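Guanylate kinase (Stenotrophomonas maltophilia, PDB 6WCT) catalyses the transfer of a phosphate group from ATP to GMP, giving ADP and GDP, and so probably serves the recycling of GMP. Local coordinates at the interface of chains A and B. Coordinates in Å, arbitrary orientation; residue numbers count along the deposited sequence, not the author numbering. Chains: chain A/B, Guanylate kinase.

Contact 1: the interface of chains A and B. Residues chain A 181, 201, 204-206; chain B 180-181.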
ATOM      1  N   TYR A 181       1.728  -2.514  -7.540  1.00 27.71           N
ATOM      2  CA  TYR A 181       2.894  -1.818  -6.999  1.00 22.09           C
ATOM      3  C   TYR A 181       4.104  -2.184  -7.828  1.00 27.54           C
ATOM      4  O   TYR A 181       4.146  -3.246  -8.453  1.00 29.15           O
ATOM      5  CB  TYR A 181       3.181  -2.192  -5.536  1.00 22.14           C
ATOM      6  CG  TYR A 181       2.049  -1.847  -4.625  1.00 39.10           C
ATOM      7  CD1 TYR A 181       1.954  -0.589  -4.042  1.00 35.01           C
ATOM      8  CD2 TYR A 181       1.054  -2.770  -4.370  1.00 29.36           C
ATOM      9  CE1 TYR A 181       0.885  -0.268  -3.214  1.00 38.14           C
ATOM     10  CE2 TYR A 181       0.004  -2.471  -3.551  1.00 38.47           C
ATOM     11  CZ  TYR A 181      -0.084  -1.227  -2.971  1.00 39.89           C
ATOM     12  OH  TYR A 181      -1.167  -0.962  -2.168  1.00 40.38           O
ATOM     13  N   ALA A 201       0.620  -2.427   4.792  1.00 38.87           N
ATOM     14  CA  ALA A 201      -0.493  -1.577   4.385  1.00 35.25           C
ATOM     15  C   ALA A 201      -1.696  -2.397   3.954  1.00 36.87           C
ATOM     16  O   ALA A 201      -2.841  -1.987   4.183  1.00 42.40           O
ATOM     17  CB  ALA A 201      -0.069  -0.654   3.247  1.00 27.96           C
ATOM     18  N   LEU A 204      -4.123  -3.106   6.617  1.00 44.44           N
ATOM     19  CA  LEU A 204      -4.814  -1.941   7.148  1.00 44.09           C
ATOM     20  C   LEU A 204      -5.948  -1.460   6.250  1.00 45.15           C
ATOM     21  O   LEU A 204      -6.651  -0.515   6.623  1.00 46.13           O
ATOM     22  CB  LEU A 204      -3.812  -0.800   7.357  1.00 42.61           C
ATOM     23  CG  LEU A 204      -2.602  -1.144   8.234  1.00 47.02           C
ATOM     24  CD1 LEU A 204      -1.567  -0.024   8.177  1.00 40.68           C
ATOM     25  CD2 LEU A 204      -3.033  -1.402   9.660  1.00 44.88           C
ATOM     26  N   ARG A 205      -6.145  -2.080   5.089  1.00 44.06           N
ATOM     27  CA  ARG A 205      -7.204  -1.654   4.179  1.00 46.54           C
ATOM     28  C   ARG A 205      -8.574  -1.783   4.848  1.00 47.73           C
ATOM     29  O   ARG A 205      -8.800  -2.659   5.692  1.00 44.83           O
ATOM     30  CB  ARG A 205      -7.141  -2.475   2.884  1.00 43.56           C
ATOM     31  CG  ARG A 205      -5.949  -2.091   1.983  1.00 47.04           C
ATOM     32  CD  ARG A 205      -5.877  -2.948   0.732  1.00 51.96           C
ATOM     33  NE  ARG A 205      -5.753  -4.368   1.055  1.00 64.77           N
ATOM     34  CZ  ARG A 205      -5.790  -5.345   0.151  1.00 75.09           C
ATOM     35  NH1 ARG A 205      -5.951  -5.046  -1.135  1.00 81.84           N
ATOM     36  NH2 ARG A 205      -5.674  -6.617   0.527  1.00 61.88           N
ATOM     37  N   ARG A 206      -9.492  -0.888   4.462  1.00 40.11           N
ATOM     38  CA  ARG A 206     -10.778  -0.766   5.149  1.00 41.37           C
ATOM     39  C   ARG A 206     -11.498  -2.106   5.264  1.00 49.23           C
ATOM     40  O   ARG A 206     -11.969  -2.476   6.348  1.00 54.59           O
ATOM     41  CB  ARG A 206     -11.667   0.244   4.417  1.00 45.29           C
ATOM     42  CG  ARG A 206     -13.087   0.294   4.941  1.00 57.36           C
ATOM     43  CD  ARG A 206     -13.991   1.059   3.998  1.00 61.38           C
ATOM     44  NE  ARG A 206     -14.063   0.450   2.674  1.00 60.24           N
ATOM     45  CZ  ARG A 206     -13.498   0.956   1.581  1.00 70.35           C
ATOM     46  NH1 ARG A 206     -12.819   2.089   1.639  1.00 71.83           N
ATOM     47  NH2 ARG A 206     -13.610   0.325   0.421  1.00 78.64           N
TER
ATOM     48  N   ASP B 180      -9.758   4.754   2.808  1.00 43.20           N
ATOM     49  CA  ASP B 180      -9.052   3.624   2.199  1.00 42.48           C
ATOM     50  C   ASP B 180      -8.446   2.711   3.253  1.00 45.23           C
ATOM     51  O   ASP B 180      -8.390   1.491   3.070  1.00 48.52           O
ATOM     52  CB  ASP B 180      -7.939   4.117   1.279  1.00 44.54           C
ATOM     53  CG  ASP B 180      -8.439   5.029   0.190  1.00 49.89           C
ATOM     54  OD1 ASP B 180      -9.277   4.595  -0.627  1.00 54.78           O
ATOM     55  OD2 ASP B 180      -8.001   6.196   0.174  1.00 52.15           O
ATOM     56  N   TYR B 181      -7.938   3.285   4.335  1.00 48.25           N
ATOM     57  CA  TYR B 181      -7.240   2.533   5.365  1.00 46.92           C
ATOM     58  C   TYR B 181      -7.834   2.871   6.723  1.00 51.54           C
ATOM     59  O   TYR B 181      -8.377   3.959   6.926  1.00 54.50           O
ATOM     60  CB  TYR B 181      -5.738   2.829   5.374  1.00 37.62           C
ATOM     61  CG  TYR B 181      -5.006   2.452   4.104  1.00 35.26           C
ATOM     62  CD1 TYR B 181      -4.437   1.199   3.954  1.00 34.42           C
ATOM     63  CD2 TYR B 181      -4.866   3.359   3.064  1.00 33.01           C
ATOM     64  CE1 TYR B 181      -3.757   0.858   2.783  1.00 35.04           C
ATOM     65  CE2 TYR B 181      -4.218   3.035   1.914  1.00 33.85           C
ATOM     66  CZ  TYR B 181      -3.649   1.788   1.777  1.00 32.77           C
ATOM     67  OH  TYR B 181      -2.982   1.497   0.619  1.00 40.54           O
TER
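The ring of B:Tyr181 meets the CG methylene of A:Arg205 at the interface of two copies of guanylate kinase. The phenol of B:Tyr181 has its CG anti to the carbonyl carbon (chi1 -62°), which carries the ring into chain A towards the end of helix 188-203. There the backbone oxygen of A:Ala201 lies at the ring edge and in its plane, 3.3 Å from CE1 of B:Tyr181. The A:Arg205 side chain crosses the ring obliquely, its methylene CG set to one side of the ring plane beyond the rim, 3.8 Å from CE1 of B:Tyr181; the chain then bends at chi3, and the guanidinium plane is turned 35° from the ring. CB of A:Leu204 meets CD1 of B:Tyr181 at 4.0 Å, and CB of A:Ala201 adds a similar contact to CE1. From the opposite direction comes A:Tyr181, the symmetry counterpart, its hydroxyl OH 4.1 Å from OH of B:Tyr181, near but not bonded. The backbone N of A:Arg206, at the start of helix 206-212, donates a 3.0 Å hydrogen bond to O of B:Asp180. An antiparallel bridge pairs A:Arg205 with B:Tyr181. The patch thus ties the loop between two helices to the partner's strand 181-184, helping to join the chains in what may be a dimer.

Contact 2: the interface of chains A and B. Residues chain A 180-184; chain B 204, 206, 209, 213.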
ATOM      1  N   ASP A 180      -0.155  -3.911  -9.071  1.00 26.72           N
ATOM      2  CA  ASP A 180      -0.578  -2.755  -8.269  1.00 28.08           C
ATOM      3  C   ASP A 180       0.608  -1.887  -7.858  1.00 31.37           C
ATOM      4  O   ASP A 180       0.496  -0.653  -7.789  1.00 36.78           O
ATOM      5  CB  ASP A 180      -1.322  -3.211  -7.024  1.00 27.92           C
ATOM      6  CG  ASP A 180      -2.526  -4.096  -7.358  1.00 42.27           C
ATOM      7  OD1 ASP A 180      -3.392  -3.633  -8.127  1.00 38.75           O
ATOM      8  OD2 ASP A 180      -2.604  -5.227  -6.829  1.00 44.55           O
ATOM      9  N   TYR A 181       1.728  -2.514  -7.540  1.00 27.71           N
ATOM     10  CA  TYR A 181       2.894  -1.818  -6.999  1.00 22.09           C
ATOM     11  C   TYR A 181       4.104  -2.184  -7.828  1.00 27.54           C
ATOM     12  O   TYR A 181       4.146  -3.246  -8.453  1.00 29.15           O
ATOM     13  CB  TYR A 181       3.181  -2.192  -5.536  1.00 22.14           C
ATOM     14  CG  TYR A 181       2.049  -1.847  -4.625  1.00 39.10           C
ATOM     15  CD1 TYR A 181       1.954  -0.589  -4.042  1.00 35.01           C
ATOM     16  CD2 TYR A 181       1.054  -2.770  -4.370  1.00 29.36           C
ATOM     17  CE1 TYR A 181       0.885  -0.268  -3.214  1.00 38.14           C
ATOM     18  CE2 TYR A 181       0.004  -2.471  -3.551  1.00 38.47           C
ATOM     19  CZ  TYR A 181      -0.084  -1.227  -2.971  1.00 39.89           C
ATOM     20  OH  TYR A 181      -1.167  -0.962  -2.168  1.00 40.38           O
ATOM     21  N   VAL A 182       5.083  -1.280  -7.839  1.00 31.70           N
ATOM     22  CA  VAL A 182       6.334  -1.498  -8.539  1.00 27.00           C
ATOM     23  C   VAL A 182       7.443  -1.129  -7.573  1.00 28.28           C
ATOM     24  O   VAL A 182       7.394  -0.059  -6.963  1.00 30.13           O
ATOM     25  CB  VAL A 182       6.408  -0.673  -9.838  1.00 28.05           C
ATOM     26  CG1 VAL A 182       7.772  -0.802 -10.482  1.00 24.64           C
ATOM     27  CG2 VAL A 182       5.297  -1.147 -10.822  1.00 23.39           C
ATOM     28  N   ILE A 183       8.376  -2.051  -7.357  1.00 29.19           N
ATOM     29  CA  ILE A 183       9.571  -1.810  -6.551  1.00 33.87           C
ATOM     30  C   ILE A 183      10.778  -1.857  -7.477  1.00 34.66           C
ATOM     31  O   ILE A 183      10.919  -2.805  -8.255  1.00 36.89           O
ATOM     32  CB  ILE A 183       9.710  -2.851  -5.427  1.00 34.89           C
ATOM     33  CG1 ILE A 183       8.548  -2.734  -4.427  1.00 33.29           C
ATOM     34  CG2 ILE A 183      11.078  -2.733  -4.737  1.00 33.73           C
ATOM     35  CD1 ILE A 183       8.572  -3.854  -3.332  1.00 29.29           C
ATOM     36  N   VAL A 184      11.629  -0.835  -7.423  1.00 42.05           N
ATOM     37  CA  VAL A 184      12.909  -0.866  -8.123  1.00 30.58           C
ATOM     38  C   VAL A 184      13.979  -1.280  -7.123  1.00 34.91           C
ATOM     39  O   VAL A 184      14.204  -0.592  -6.118  1.00 40.47           O
ATOM     40  CB  VAL A 184      13.243   0.483  -8.777  1.00 37.23           C
ATOM     41  CG1 VAL A 184      14.558   0.384  -9.518  1.00 36.64           C
ATOM     42  CG2 VAL A 184      12.145   0.926  -9.716  1.00 29.68           C
TER
ATOM     43  N   LEU B 204       4.820   3.571  -3.838  1.00 32.15           N
ATOM     44  CA  LEU B 204       5.217   2.471  -4.708  1.00 28.65           C
ATOM     45  C   LEU B 204       4.112   2.086  -5.682  1.00 30.04           C
ATOM     46  O   LEU B 204       4.300   1.160  -6.479  1.00 27.89           O
ATOM     47  CB  LEU B 204       5.605   1.261  -3.866  1.00 28.08           C
ATOM     48  CG  LEU B 204       6.692   1.550  -2.834  1.00 28.34           C
ATOM     49  CD1 LEU B 204       6.802   0.376  -1.902  1.00 29.14           C
ATOM     50  CD2 LEU B 204       8.025   1.867  -3.519  1.00 29.62           C
ATOM     51  N   ARG B 206       1.727   1.815  -8.849  1.00 33.40           N
ATOM     52  CA  ARG B 206       2.205   1.713 -10.222  1.00 33.75           C
ATOM     53  C   ARG B 206       2.273   3.065 -10.928  1.00 32.25           C
ATOM     54  O   ARG B 206       3.295   3.415 -11.526  1.00 39.23           O
ATOM     55  CB  ARG B 206       1.296   0.771 -11.000  1.00 38.33           C
ATOM     56  CG  ARG B 206       1.596   0.772 -12.468  1.00 38.44           C
ATOM     57  CD  ARG B 206       0.498   0.062 -13.239  1.00 40.77           C
ATOM     58  NE  ARG B 206      -0.798   0.709 -13.084  1.00 37.92           N
ATOM     59  CZ  ARG B 206      -1.793   0.191 -12.374  1.00 39.50           C
ATOM     60  NH1 ARG B 206      -1.621  -0.970 -11.775  1.00 33.38           N
ATOM     61  NH2 ARG B 206      -2.952   0.820 -12.266  1.00 41.24           N
ATOM     62  N   GLN B 209       5.073   5.216  -9.886  1.00 32.25           N
ATOM     63  CA  GLN B 209       6.376   4.677 -10.249  1.00 36.56           C
ATOM     64  C   GLN B 209       6.631   4.770 -11.753  1.00 36.87           C
ATOM     65  O   GLN B 209       7.782   4.896 -12.179  1.00 35.26           O
ATOM     66  CB  GLN B 209       6.487   3.235  -9.767  1.00 32.88           C
ATOM     67  CG  GLN B 209       6.559   3.087  -8.233  1.00 31.93           C
ATOM     68  CD  GLN B 209       7.896   3.503  -7.646  1.00 33.76           C
ATOM     69  OE1 GLN B 209       8.292   4.655  -7.757  1.00 39.73           O
ATOM     70  NE2 GLN B 209       8.601   2.556  -7.025  1.00 29.53           N
ATOM     71  N   HIS B 213       9.998   6.478 -12.631  1.00 34.85           N
ATOM     72  CA  HIS B 213      11.009   5.637 -13.263  1.00 42.37           C
ATOM     73  C   HIS B 213      10.805   5.502 -14.770  1.00 44.57           C
ATOM     74  O   HIS B 213      11.228   4.508 -15.367  1.00 42.57           O
ATOM     75  CB  HIS B 213      11.036   4.258 -12.602  1.00 39.73           C
ATOM     76  CG  HIS B 213      11.375   4.304 -11.149  1.00 46.05           C
ATOM     77  ND1 HIS B 213      12.661   4.529 -10.702  1.00 44.81           N
ATOM     78  CD2 HIS B 213      10.617   4.110 -10.044  1.00 42.69           C
ATOM     79  CE1 HIS B 213      12.675   4.497  -9.381  1.00 43.76           C
ATOM     80  NE2 HIS B 213      11.451   4.235  -8.956  1.00 48.52           N
TER
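B:His213 receives A:Val184 on one face of its imidazole, where the methyl CG2 stands 3.4 Å from the ring centroid in a CH-pi contact; at the ring's edge, in plane, lies CD of its own-chain neighbour B:Gln209. The contact sets strand 181-184 of one guanylate kinase chain against the loop and helix 206-212 of the other. In A:Val184 this methyl is the branch anti to the carbonyl carbon, and the two side chains come from opposite directions. The second flat group is the amide of B:Gln209. NE2 of B:Gln209 donates a 2.9 Å hydrogen bond to O of A:Val182, straight at the hydrogen (173°); the acceptor lies in the amide plane, but NE2 sits above the carbonyl plane and not on a lone pair. Bending of the glutamine at chi2 (-74°) turns the amide to the strand, while CB of B:Gln209 packs 3.9 Å from CB of A:Val182. The backbone N of A:Val182 donates a 2.9 Å hydrogen bond to O of B:Leu204, so both polar backbone groups of this valine are bonded across the interface. CB of B:Leu204 rests 4.1 Å from CD1 of A:Tyr181. Farther along, the backbone N of B:Arg206 donates a 3.0 Å hydrogen bond to O of A:Asp180.

Contact 3: the interface of chains A and B. Residues chain A 209, 213, 216-217; chain B 140-141, 182-184.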
ATOM      1  N   GLN A 209      -9.947  -4.444   7.715  1.00 55.87           N
ATOM      2  CA  GLN A 209     -10.051  -3.958   9.089  1.00 56.02           C
ATOM      3  C   GLN A 209     -11.473  -4.063   9.618  1.00 66.26           C
ATOM      4  O   GLN A 209     -11.671  -4.246  10.827  1.00 64.78           O
ATOM      5  CB  GLN A 209      -9.552  -2.516   9.187  1.00 52.31           C
ATOM      6  CG  GLN A 209      -8.023  -2.382   9.024  1.00 56.87           C
ATOM      7  CD  GLN A 209      -7.252  -2.849  10.254  1.00 56.46           C
ATOM      8  OE1 GLN A 209      -7.342  -4.009  10.654  1.00 59.82           O
ATOM      9  NE2 GLN A 209      -6.480  -1.948  10.848  1.00 51.76           N
ATOM     10  N   HIS A 213     -11.665  -6.002  13.174  1.00 69.93           N
ATOM     11  CA  HIS A 213     -12.117  -5.209  14.314  1.00 69.24           C
ATOM     12  C   HIS A 213     -13.630  -5.015  14.311  1.00 70.92           C
ATOM     13  O   HIS A 213     -14.127  -3.979  14.766  1.00 69.53           O
ATOM     14  CB  HIS A 213     -11.411  -3.852  14.346  1.00 64.21           C
ATOM     15  CG  HIS A 213      -9.925  -3.944  14.502  1.00 65.79           C
ATOM     16  ND1 HIS A 213      -9.060  -3.939  13.428  1.00 63.39           N
ATOM     17  CD2 HIS A 213      -9.151  -4.042  15.609  1.00 66.11           C
ATOM     18  CE1 HIS A 213      -7.817  -4.024  13.865  1.00 57.79           C
ATOM     19  NE2 HIS A 213      -7.845  -4.092  15.185  1.00 68.83           N
ATOM     20  N   LEU A 216     -15.054  -4.178  17.772  1.00 77.47           N
ATOM     21  CA  LEU A 216     -14.699  -2.821  18.181  1.00 78.04           C
ATOM     22  C   LEU A 216     -15.523  -1.784  17.431  1.00 72.51           C
ATOM     23  O   LEU A 216     -16.045  -0.838  18.035  1.00 73.04           O
ATOM     24  CB  LEU A 216     -13.210  -2.579  17.955  1.00 75.60           C
ATOM     25  CG  LEU A 216     -12.777  -1.133  18.175  1.00 72.16           C
ATOM     26  CD1 LEU A 216     -12.975  -0.748  19.623  1.00 72.81           C
ATOM     27  CD2 LEU A 216     -11.334  -0.957  17.765  1.00 73.56           C
ATOM     28  N   ILE A 217     -15.671  -1.959  16.114  1.00 70.48           N
ATOM     29  CA  ILE A 217     -16.416  -0.992  15.309  1.00 77.12           C
ATOM     30  C   ILE A 217     -17.871  -0.952  15.754  1.00 85.39           C
ATOM     31  O   ILE A 217     -18.474   0.124  15.863  1.00 91.01           O
ATOM     32  CB  ILE A 217     -16.290  -1.324  13.811  1.00 72.08           C
ATOM     33  CG1 ILE A 217     -14.855  -1.116  13.335  1.00 65.13           C
ATOM     34  CG2 ILE A 217     -17.228  -0.449  12.990  1.00 76.27           C
ATOM     35  CD1 ILE A 217     -14.567  -1.733  11.966  1.00 64.32           C
TER
ATOM     36  N   LEU B 140      -9.071   5.094  14.676  1.00 60.49           N
ATOM     37  CA  LEU B 140     -10.069   4.750  15.673  1.00 62.39           C
ATOM     38  C   LEU B 140      -9.427   4.558  17.041  1.00 71.08           C
ATOM     39  O   LEU B 140      -8.305   4.045  17.129  1.00 73.21           O
ATOM     40  CB  LEU B 140     -10.811   3.467  15.268  1.00 75.37           C
ATOM     41  CG  LEU B 140     -11.701   3.511  14.009  1.00 67.00           C
ATOM     42  CD1 LEU B 140     -12.309   2.134  13.720  1.00 65.57           C
ATOM     43  CD2 LEU B 140     -12.801   4.556  14.140  1.00 68.64           C
ATOM     44  N   PRO B 141     -10.106   4.938  18.124  1.00 77.31           N
ATOM     45  CA  PRO B 141      -9.597   4.620  19.466  1.00 81.33           C
ATOM     46  C   PRO B 141      -9.686   3.128  19.728  1.00 85.90           C
ATOM     47  O   PRO B 141     -10.529   2.439  19.136  1.00 81.73           O
ATOM     48  CB  PRO B 141     -10.531   5.407  20.392  1.00 86.80           C
ATOM     49  CG  PRO B 141     -11.805   5.509  19.610  1.00 86.01           C
ATOM     50  CD  PRO B 141     -11.385   5.673  18.178  1.00 70.95           C
ATOM     51  N   VAL B 182      -7.733   1.923   7.649  1.00 52.53           N
ATOM     52  CA  VAL B 182      -8.198   2.107   9.018  1.00 53.78           C
ATOM     53  C   VAL B 182      -7.088   1.672   9.961  1.00 56.58           C
ATOM     54  O   VAL B 182      -6.550   0.567   9.825  1.00 54.71           O
ATOM     55  CB  VAL B 182      -9.489   1.321   9.305  1.00 53.60           C
ATOM     56  CG1 VAL B 182      -9.847   1.442  10.763  1.00 52.18           C
ATOM     57  CG2 VAL B 182     -10.624   1.840   8.442  1.00 55.58           C
ATOM     58  N   ILE B 183      -6.710   2.559  10.877  1.00 53.12           N
ATOM     59  CA  ILE B 183      -5.748   2.258  11.930  1.00 54.26           C
ATOM     60  C   ILE B 183      -6.485   2.305  13.261  1.00 60.00           C
ATOM     61  O   ILE B 183      -7.168   3.295  13.564  1.00 59.45           O
ATOM     62  CB  ILE B 183      -4.565   3.246  11.935  1.00 51.68           C
ATOM     63  CG1 ILE B 183      -3.761   3.169  10.642  1.00 47.06           C
ATOM     64  CG2 ILE B 183      -3.629   2.934  13.098  1.00 53.19           C
ATOM     65  CD1 ILE B 183      -2.638   4.195  10.595  1.00 44.50           C
ATOM     66  N   VAL B 184      -6.364   1.236  14.047  1.00 52.13           N
ATOM     67  CA  VAL B 184      -6.846   1.213  15.424  1.00 55.71           C
ATOM     68  C   VAL B 184      -5.666   1.524  16.328  1.00 63.71           C
ATOM     69  O   VAL B 184      -4.700   0.753  16.385  1.00 63.28           O
ATOM     70  CB  VAL B 184      -7.469  -0.144  15.789  1.00 60.78           C
ATOM     71  CG1 VAL B 184      -7.894  -0.141  17.241  1.00 57.49           C
ATOM     72  CG2 VAL B 184      -8.663  -0.430  14.905  1.00 68.85           C
TER
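The C-terminal helices 206-212 and 214-221 of chain A, with A:His213 at the turn between them, lie against strand 181-184 and the end of strand 135-140 of chain B. A:Leu216 and B:Val184 reach towards each other tip to tip, CD2 to CG1 at 3.6 Å. The other methyl of B:Val184, CG2, stands over the centre of the A:His213 imidazole, 3.6 Å from its centroid, in a CH-pi contact; the backbone oxygen of A:Gln209 lies at the edge of that ring, in its plane. The valine's CG1 is anti to its own amide nitrogen (chi1 177°), a setting that sends one methyl to the leucine and the other to the histidine. A:Gln209 meets B:Val182 at a slant: its CB packs 3.8 Å from CB of the valine, and NE2 donates a 2.7 Å hydrogen bond to the valine's backbone O, straight at the hydrogen though above the carbonyl plane. At the far end A:Ile217 and B:Leu140 meet at about a right angle, with CG1 and CD1 4.1 Å apart. CD2 of A:Leu216 also comes 3.7 Å from the carbonyl O of B:Pro141. In the fold, the site lies where the last helices of one chain extend over neighbouring strand ends of the other.

Contact 1 and contact 2 lie about 16 Å apart between the centres of their C-alpha atoms and share A:Tyr181, which links them near the middle of the interface. Contact 3 is about 12 Å from contact 1 and about 28 Å from contact 2, so contact 1 sits between the outer two. In contacts 1 and 3 the C-terminal region of chain A faces strand 181-184 of chain B, and in contact 2 the roles are exchanged, as the two-fold symmetry requires; strand 181-184 and helix 206-212 take part in each. Such reciprocity would suit a dimer, although the structure alone does not establish one in solution.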